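Local coordinates for protein beta chain (Acipenser persicus, PDB 6IYH) that probably carries oxygen in the blood as the haem-bearing beta subunit of a tetrameric haemoglobin, at residues V19-V32 with I53-L67. Residues are numbered along the deposited sequence; the frame is centred on the assembly and turned at random. Where two conformers were deposited one is given.
Sequences VESVGAQALVRLLV and IAGNAQVHAHGKTVL. With HEM (protoporphyrin IX containing Fe), chain D.
Val19 and Leu67 run antiparallel past one another, CB against CB, and both side chains also touch Trp14 of helix 4-14. Glu20 lies alongside Lys64, and both chains point the same way; with the lysine CG anti to the backbone N (chi1 -174°) and the rest of its chain extended, NZ arrives 2.6 Å from Glu20 OE2. This salt bridge uses the anti side of the carboxylate, 31° out of its plane. A water donates to both Glu20 O and His60 O, tying the two backbones together. At Gly23 the helices come closest: its CA is 4.1 Å from Gly63 CA, and each glycine CA sends a C-H toward the other's carbonyl oxygen, Gly23 CA to Gly63 O being 3.3 Å. Leu67 wedges in beside this crossing, CD2 tight against Gly23 CA at 3.4 Å. Ala24 CB touches His60, whose NE2 donates to Ala54 O at 2.6 Å. Leu27 CD2 reaches Val59 O and the in-plane edge of the His62 ring, 3.7 Å from His62 CD2. Val28 straddles Ile53 CG2 with CG1 and Val59 CG1 with CG2; Leu31 CD1 meets Val59 CG2, while Leu31 CB and Val32 CG2 meet Ile53 CD1. His62 NE2 lies 2.6 Å from the water bound to the haem iron, the place of the distal histidine. The glycine-to-glycine crossing of segments 19-32 and 57-67, at 111°, is the close B/E helix packing of the globin fold, here backing the distal haem pocket.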
loop_
_atom_site.group_PDB
_atom_site.type_symbol
_atom_site.label_atom_id
_atom_site.label_comp_id
_atom_site.label_asym_id
_atom_site.label_seq_id
_atom_site.Cartn_x
_atom_site.Cartn_y
_atom_site.Cartn_z
ATOM N N VAL B 19 -23.462 12.200 -13.134
ATOM C CA VAL B 19 -22.146 12.563 -12.537
ATOM C C VAL B 19 -22.326 13.319 -11.234
ATOM O O VAL B 19 -21.463 13.258 -10.346
ATOM C CB VAL B 19 -21.260 13.373 -13.513
ATOM C CG1 VAL B 19 -20.858 12.565 -14.720
ATOM C CG2 VAL B 19 -21.962 14.640 -14.022
ATOM N N GLU B 20 -23.461 13.968 -11.030
ATOM C CA GLU B 20 -23.739 14.648 -9.756
ATOM C C GLU B 20 -23.988 13.655 -8.611
ATOM O O GLU B 20 -23.372 13.724 -7.525
ATOM C CB GLU B 20 -24.999 15.516 -9.898
ATOM C CG GLU B 20 -24.726 16.747 -10.705
ATOM C CD GLU B 20 -25.966 17.570 -11.007
ATOM O OE1 GLU B 20 -26.938 17.521 -10.222
ATOM O OE2 GLU B 20 -25.941 18.225 -12.033
ATOM N N SER B 21 -24.850 12.691 -8.868
ATOM C CA SER B 21 -25.161 11.710 -7.908
ATOM C C SER B 21 -24.015 10.748 -7.618
ATOM O O SER B 21 -23.656 10.543 -6.466
ATOM C CB SER B 21 -26.390 10.977 -8.342
ATOM O OG SER B 21 -26.727 9.930 -7.454
ATOM N N VAL B 22 -23.448 10.158 -8.644
ATOM C CA VAL B 22 -22.337 9.227 -8.467
ATOM C C VAL B 22 -21.121 9.961 -7.911
ATOM O O VAL B 22 -20.458 9.475 -7.029
ATOM C CB VAL B 22 -21.986 8.523 -9.797
ATOM C CG1 VAL B 22 -20.636 7.799 -9.806
ATOM C CG2 VAL B 22 -23.156 7.600 -10.124
ATOM N N GLY B 23 -20.858 11.154 -8.378
ATOM C CA GLY B 23 -19.671 11.904 -7.936
ATOM C C GLY B 23 -19.840 12.339 -6.479
ATOM O O GLY B 23 -18.902 12.144 -5.690
ATOM N N ALA B 24 -20.999 12.862 -6.098
ATOM C CA ALA B 24 -21.251 13.199 -4.705
ATOM C C ALA B 24 -21.106 11.946 -3.818
ATOM O O ALA B 24 -20.469 11.977 -2.720
ATOM C CB ALA B 24 -22.630 13.816 -4.504
ATOM N N GLN B 25 -21.749 10.854 -4.221
ATOM C CA GLN B 25 -21.712 9.586 -3.410
ATOM C C GLN B 25 -20.294 9.083 -3.220
ATOM O O GLN B 25 -19.944 8.660 -2.090
ATOM C CB GLN B 25 -22.559 8.497 -3.961
ATOM C CG GLN B 25 -24.009 8.845 -3.885
ATOM C CD GLN B 25 -24.912 7.811 -4.516
ATOM O OE1 GLN B 25 -24.620 6.590 -4.487
ATOM N NE2 GLN B 25 -26.109 8.267 -4.931
ATOM N N ALA B 26 -19.481 9.111 -4.291
ATOM C CA ALA B 26 -18.147 8.666 -4.222
ATOM C C ALA B 26 -17.278 9.544 -3.297
ATOM O O ALA B 26 -16.508 8.984 -2.428
ATOM C CB ALA B 26 -17.490 8.604 -5.640
ATOM N N LEU B 27 -17.421 10.866 -3.410
ATOM C CA LEU B 27 -16.598 11.712 -2.527
ATOM C C LEU B 27 -17.073 11.636 -1.068
ATOM O O LEU B 27 -16.248 11.728 -0.151
ATOM C CB LEU B 27 -16.653 13.151 -3.016
ATOM C CG LEU B 27 -15.725 14.097 -2.281
ATOM C CD1 LEU B 27 -14.309 13.655 -2.283
ATOM C CD2 LEU B 27 -15.806 15.507 -2.921
ATOM N N VAL B 28 -18.394 11.515 -0.833
ATOM C CA VAL B 28 -18.904 11.317 0.492
ATOM C C VAL B 28 -18.255 10.108 1.150
ATOM O O VAL B 28 -17.797 10.170 2.313
ATOM C CB VAL B 28 -20.435 11.192 0.542
ATOM C CG1 VAL B 28 -20.899 10.799 1.908
ATOM C CG2 VAL B 28 -21.030 12.533 0.152
ATOM N N ARG B 29 -18.267 9.005 0.416
ATOM C CA ARG B 29 -17.638 7.808 0.894
ATOM C C ARG B 29 -16.185 7.984 1.153
ATOM O O ARG B 29 -15.719 7.501 2.193
ATOM C CB ARG B 29 -17.932 6.581 0.018
ATOM C CG ARG B 29 -19.431 6.142 0.092
ATOM C CD ARG B 29 -19.706 5.047 -0.924
ATOM N NE ARG B 29 -21.143 4.820 -0.963
ATOM C CZ ARG B 29 -21.774 3.985 -0.135
ATOM N NH1 ARG B 29 -21.107 3.211 0.727
ATOM N NH2 ARG B 29 -23.083 3.905 -0.190
ATOM N N LEU B 30 -15.442 8.696 0.282
ATOM C CA LEU B 30 -14.068 8.915 0.523
ATOM C C LEU B 30 -13.881 9.601 1.890
ATOM O O LEU B 30 -13.054 9.226 2.728
ATOM C CB LEU B 30 -13.402 9.742 -0.577
ATOM C CG LEU B 30 -11.947 10.037 -0.330
ATOM C CD1 LEU B 30 -11.094 8.823 -0.530
ATOM C CD2 LEU B 30 -11.486 11.190 -1.170
ATOM N N LEU B 31 -14.636 10.665 2.087
ATOM C CA LEU B 31 -14.465 11.503 3.299
ATOM C C LEU B 31 -14.951 10.829 4.598
ATOM O O LEU B 31 -14.364 11.094 5.704
ATOM C CB LEU B 31 -15.181 12.836 3.080
ATOM C CG LEU B 31 -14.617 13.709 1.968
ATOM C CD1 LEU B 31 -15.577 14.887 1.788
ATOM C CD2 LEU B 31 -13.235 14.199 2.347
ATOM N N VAL B 32 -15.944 9.950 4.489
ATOM C CA VAL B 32 -16.422 9.208 5.648
ATOM C C VAL B 32 -15.504 7.997 5.924
ATOM O O VAL B 32 -15.143 7.758 7.138
ATOM C CB VAL B 32 -17.900 8.752 5.484
ATOM C CG1 VAL B 32 -18.290 7.749 6.588
ATOM C CG2 VAL B 32 -18.796 9.995 5.456
ATOM N N ILE B 53 -21.029 15.798 6.090
ATOM C CA ILE B 53 -20.423 15.503 4.794
ATOM C C ILE B 53 -21.490 15.266 3.754
ATOM O O ILE B 53 -21.496 15.890 2.645
ATOM C CB ILE B 53 -19.484 14.295 4.903
ATOM C CG1 ILE B 53 -18.213 14.632 5.740
ATOM C CG2 ILE B 53 -19.111 13.806 3.529
ATOM C CD1 ILE B 53 -17.444 13.434 6.257
ATOM N N ALA B 54 -22.440 14.373 4.065
ATOM C CA ALA B 54 -23.449 13.982 3.084
ATOM C C ALA B 54 -24.343 15.089 2.670
ATOM O O ALA B 54 -24.799 15.130 1.569
ATOM C CB ALA B 54 -24.287 12.824 3.654
ATOM N N GLY B 55 -24.571 16.046 3.550
ATOM C CA GLY B 55 -25.405 17.184 3.136
ATOM C C GLY B 55 -24.699 18.397 2.654
ATOM O O GLY B 55 -25.338 19.412 2.345
ATOM N N ASN B 56 -23.368 18.369 2.632
ATOM C CA ASN B 56 -22.602 19.531 2.268
ATOM C C ASN B 56 -22.625 19.805 0.744
ATOM O O ASN B 56 -22.028 19.097 -0.059
ATOM C CB ASN B 56 -21.161 19.324 2.790
ATOM C CG ASN B 56 -20.299 20.532 2.633
ATOM O OD1 ASN B 56 -20.263 21.147 1.609
ATOM N ND2 ASN B 56 -19.524 20.834 3.645
ATOM N N ALA B 57 -23.189 20.963 0.370
ATOM C CA ALA B 57 -23.266 21.387 -1.047
ATOM C C ALA B 57 -21.942 21.462 -1.768
ATOM O O ALA B 57 -21.878 21.135 -2.938
ATOM C CB ALA B 57 -24.031 22.738 -1.147
ATOM N N GLN B 58 -20.869 21.855 -1.089
ATOM C CA GLN B 58 -19.559 21.900 -1.683
ATOM C C GLN B 58 -18.982 20.547 -1.928
ATOM O O GLN B 58 -18.313 20.388 -2.934
ATOM C CB GLN B 58 -18.574 22.739 -0.887
ATOM C CG GLN B 58 -19.042 24.172 -0.957
ATOM C CD GLN B 58 -18.240 25.061 -0.067
ATOM O OE1 GLN B 58 -17.204 25.556 -0.496
ATOM N NE2 GLN B 58 -18.760 25.350 1.171
ATOM N N VAL B 59 -19.281 19.628 -1.028
ATOM C CA VAL B 59 -18.866 18.227 -1.315
ATOM C C VAL B 59 -19.550 17.724 -2.586
ATOM O O VAL B 59 -18.934 17.108 -3.457
ATOM C CB VAL B 59 -19.191 17.346 -0.117
ATOM C CG1 VAL B 59 -18.869 15.883 -0.440
ATOM C CG2 VAL B 59 -18.309 17.756 1.047
ATOM N N HIS B 60 -20.857 17.921 -2.654
ATOM C CA HIS B 60 -21.589 17.525 -3.834
ATOM C C HIS B 60 -21.013 18.152 -5.085
ATOM O O HIS B 60 -20.803 17.448 -6.116
ATOM C CB HIS B 60 -23.039 17.859 -3.745
ATOM C CG HIS B 60 -23.706 17.343 -2.508
ATOM N ND1 HIS B 60 -24.809 17.971 -1.967
ATOM C CD2 HIS B 60 -23.368 16.371 -1.631
ATOM C CE1 HIS B 60 -25.174 17.334 -0.866
ATOM N NE2 HIS B 60 -24.347 16.318 -0.682
ATOM N N ALA B 61 -20.775 19.478 -5.087
ATOM C CA ALA B 61 -20.223 20.102 -6.257
ATOM C C ALA B 61 -18.853 19.558 -6.664
ATOM O O ALA B 61 -18.506 19.353 -7.867
ATOM C CB ALA B 61 -20.165 21.636 -6.051
ATOM N N HIS B 62 -18.021 19.329 -5.670
ATOM C CA HIS B 62 -16.700 18.814 -5.950
ATOM C C HIS B 62 -16.715 17.383 -6.495
ATOM O O HIS B 62 -15.974 17.030 -7.413
ATOM C CB HIS B 62 -15.721 18.889 -4.755
ATOM C CG HIS B 62 -14.339 18.605 -5.186
ATOM N ND1 HIS B 62 -13.684 19.432 -6.084
ATOM C CD2 HIS B 62 -13.520 17.526 -4.980
ATOM C CE1 HIS B 62 -12.536 18.880 -6.411
ATOM N NE2 HIS B 62 -12.391 17.743 -5.732
ATOM N N GLY B 63 -17.598 16.589 -5.935
ATOM C CA GLY B 63 -17.771 15.219 -6.415
ATOM C C GLY B 63 -18.172 15.240 -7.910
ATOM O O GLY B 63 -17.685 14.432 -8.705
ATOM N N LYS B 64 -19.066 16.138 -8.271
ATOM C CA LYS B 64 -19.386 16.284 -9.715
ATOM C C LYS B 64 -18.174 16.666 -10.544
ATOM O O LYS B 64 -17.949 16.145 -11.617
ATOM C CB LYS B 64 -20.513 17.319 -9.855
ATOM C CG LYS B 64 -21.065 17.497 -11.256
ATOM C CD LYS B 64 -22.046 18.675 -11.340
ATOM C CE LYS B 64 -22.621 18.678 -12.747
ATOM N NZ LYS B 64 -23.827 19.544 -12.898
ATOM N N THR B 65 -17.389 17.615 -10.079
ATOM C CA THR B 65 -16.140 18.005 -10.784
ATOM C C THR B 65 -15.229 16.792 -11.031
ATOM O O THR B 65 -14.672 16.619 -12.124
ATOM C CB THR B 65 -15.448 19.149 -10.001
ATOM O OG1 THR B 65 -16.313 20.316 -9.949
ATOM C CG2 THR B 65 -14.090 19.521 -10.575
ATOM N N VAL B 66 -15.032 15.960 -9.994
ATOM C CA VAL B 66 -14.203 14.762 -10.117
ATOM C C VAL B 66 -14.779 13.806 -11.180
ATOM O O VAL B 66 -14.048 13.328 -12.021
ATOM C CB VAL B 66 -14.042 14.042 -8.754
ATOM C CG1 VAL B 66 -13.306 12.728 -8.955
ATOM C CG2 VAL B 66 -13.271 14.912 -7.769
ATOM N N LEU B 67 -16.088 13.569 -11.161
ATOM C CA LEU B 67 -16.689 12.645 -12.085
ATOM C C LEU B 67 -16.638 13.181 -13.537
ATOM O O LEU B 67 -16.394 12.450 -14.444
ATOM C CB LEU B 67 -18.054 12.229 -11.627
ATOM C CG LEU B 67 -18.107 10.921 -10.882
ATOM C CD1 LEU B 67 -17.922 9.807 -11.924
ATOM C CD2 LEU B 67 -17.032 10.844 -9.790
HETATM C CHA HEM D . -9.233 19.269 -7.145
HETATM C CHB HEM D . -9.821 15.493 -10.051
HETATM C CHC HEM D . -8.631 12.573 -6.356
HETATM C CHD HEM D . -7.902 16.406 -3.521
HETATM C C1A HEM D . -9.451 18.460 -8.235
HETATM C C2A HEM D . -9.945 18.964 -9.478
HETATM C C3A HEM D . -10.131 17.927 -10.275
HETATM C C4A HEM D . -9.794 16.752 -9.550
HETATM C CMA HEM D . -10.641 17.967 -11.717
HETATM C CAA HEM D . -10.195 20.411 -9.864
HETATM C CBA HEM D . -8.955 20.954 -10.571
HETATM C CGA HEM D . -9.085 22.396 -11.043
HETATM O O1A HEM D . -9.183 23.345 -10.238
HETATM O O2A HEM D . -9.073 22.662 -12.258
HETATM C C1B HEM D . -9.555 14.337 -9.286
HETATM C C2B HEM D . -9.619 12.994 -9.795
HETATM C C3B HEM D . -9.359 12.188 -8.726
HETATM C C4B HEM D . -8.999 13.054 -7.611
HETATM C CMB HEM D . -10.045 12.483 -11.182
HETATM C CAB HEM D . -9.304 10.717 -8.585
HETATM C CBB HEM D . -9.845 9.867 -9.477
HETATM C C1C HEM D . -8.384 13.310 -5.222
HETATM C C2C HEM D . -8.024 12.833 -3.905
HETATM C C3C HEM D . -7.804 13.944 -3.104
HETATM C C4C HEM D . -7.953 15.122 -3.961
HETATM C CMC HEM D . -8.117 11.388 -3.564
HETATM C CAC HEM D . -7.511 14.054 -1.652
HETATM C CBC HEM D . -7.584 12.974 -0.860
HETATM C C1D HEM D . -8.291 17.501 -4.312
HETATM C C2D HEM D . -8.332 18.844 -3.758
HETATM C C3D HEM D . -8.652 19.674 -4.760
HETATM C C4D HEM D . -8.852 18.770 -5.894
HETATM C CMD HEM D . -7.950 19.248 -2.332
HETATM C CAD HEM D . -8.865 21.180 -4.713
HETATM C CBD HEM D . -10.283 21.346 -4.092
HETATM C CGD HEM D . -10.807 22.764 -3.934
HETATM O O1D HEM D . -11.453 23.321 -4.840
HETATM O O2D HEM D . -10.663 23.336 -2.856
HETATM N NA HEM D . -9.373 17.133 -8.300
HETATM N NB HEM D . -9.103 14.334 -8.012
HETATM N NC HEM D . -8.278 14.693 -5.202
HETATM N ND HEM D . -8.582 17.429 -5.634
HETATM FE FE HEM D . -8.799 15.942 -6.792
HETATM O O HOH W 1 -23.217 16.623 -7.070
HETATM O O HOH W 2 -10.737 15.702 -6.070
#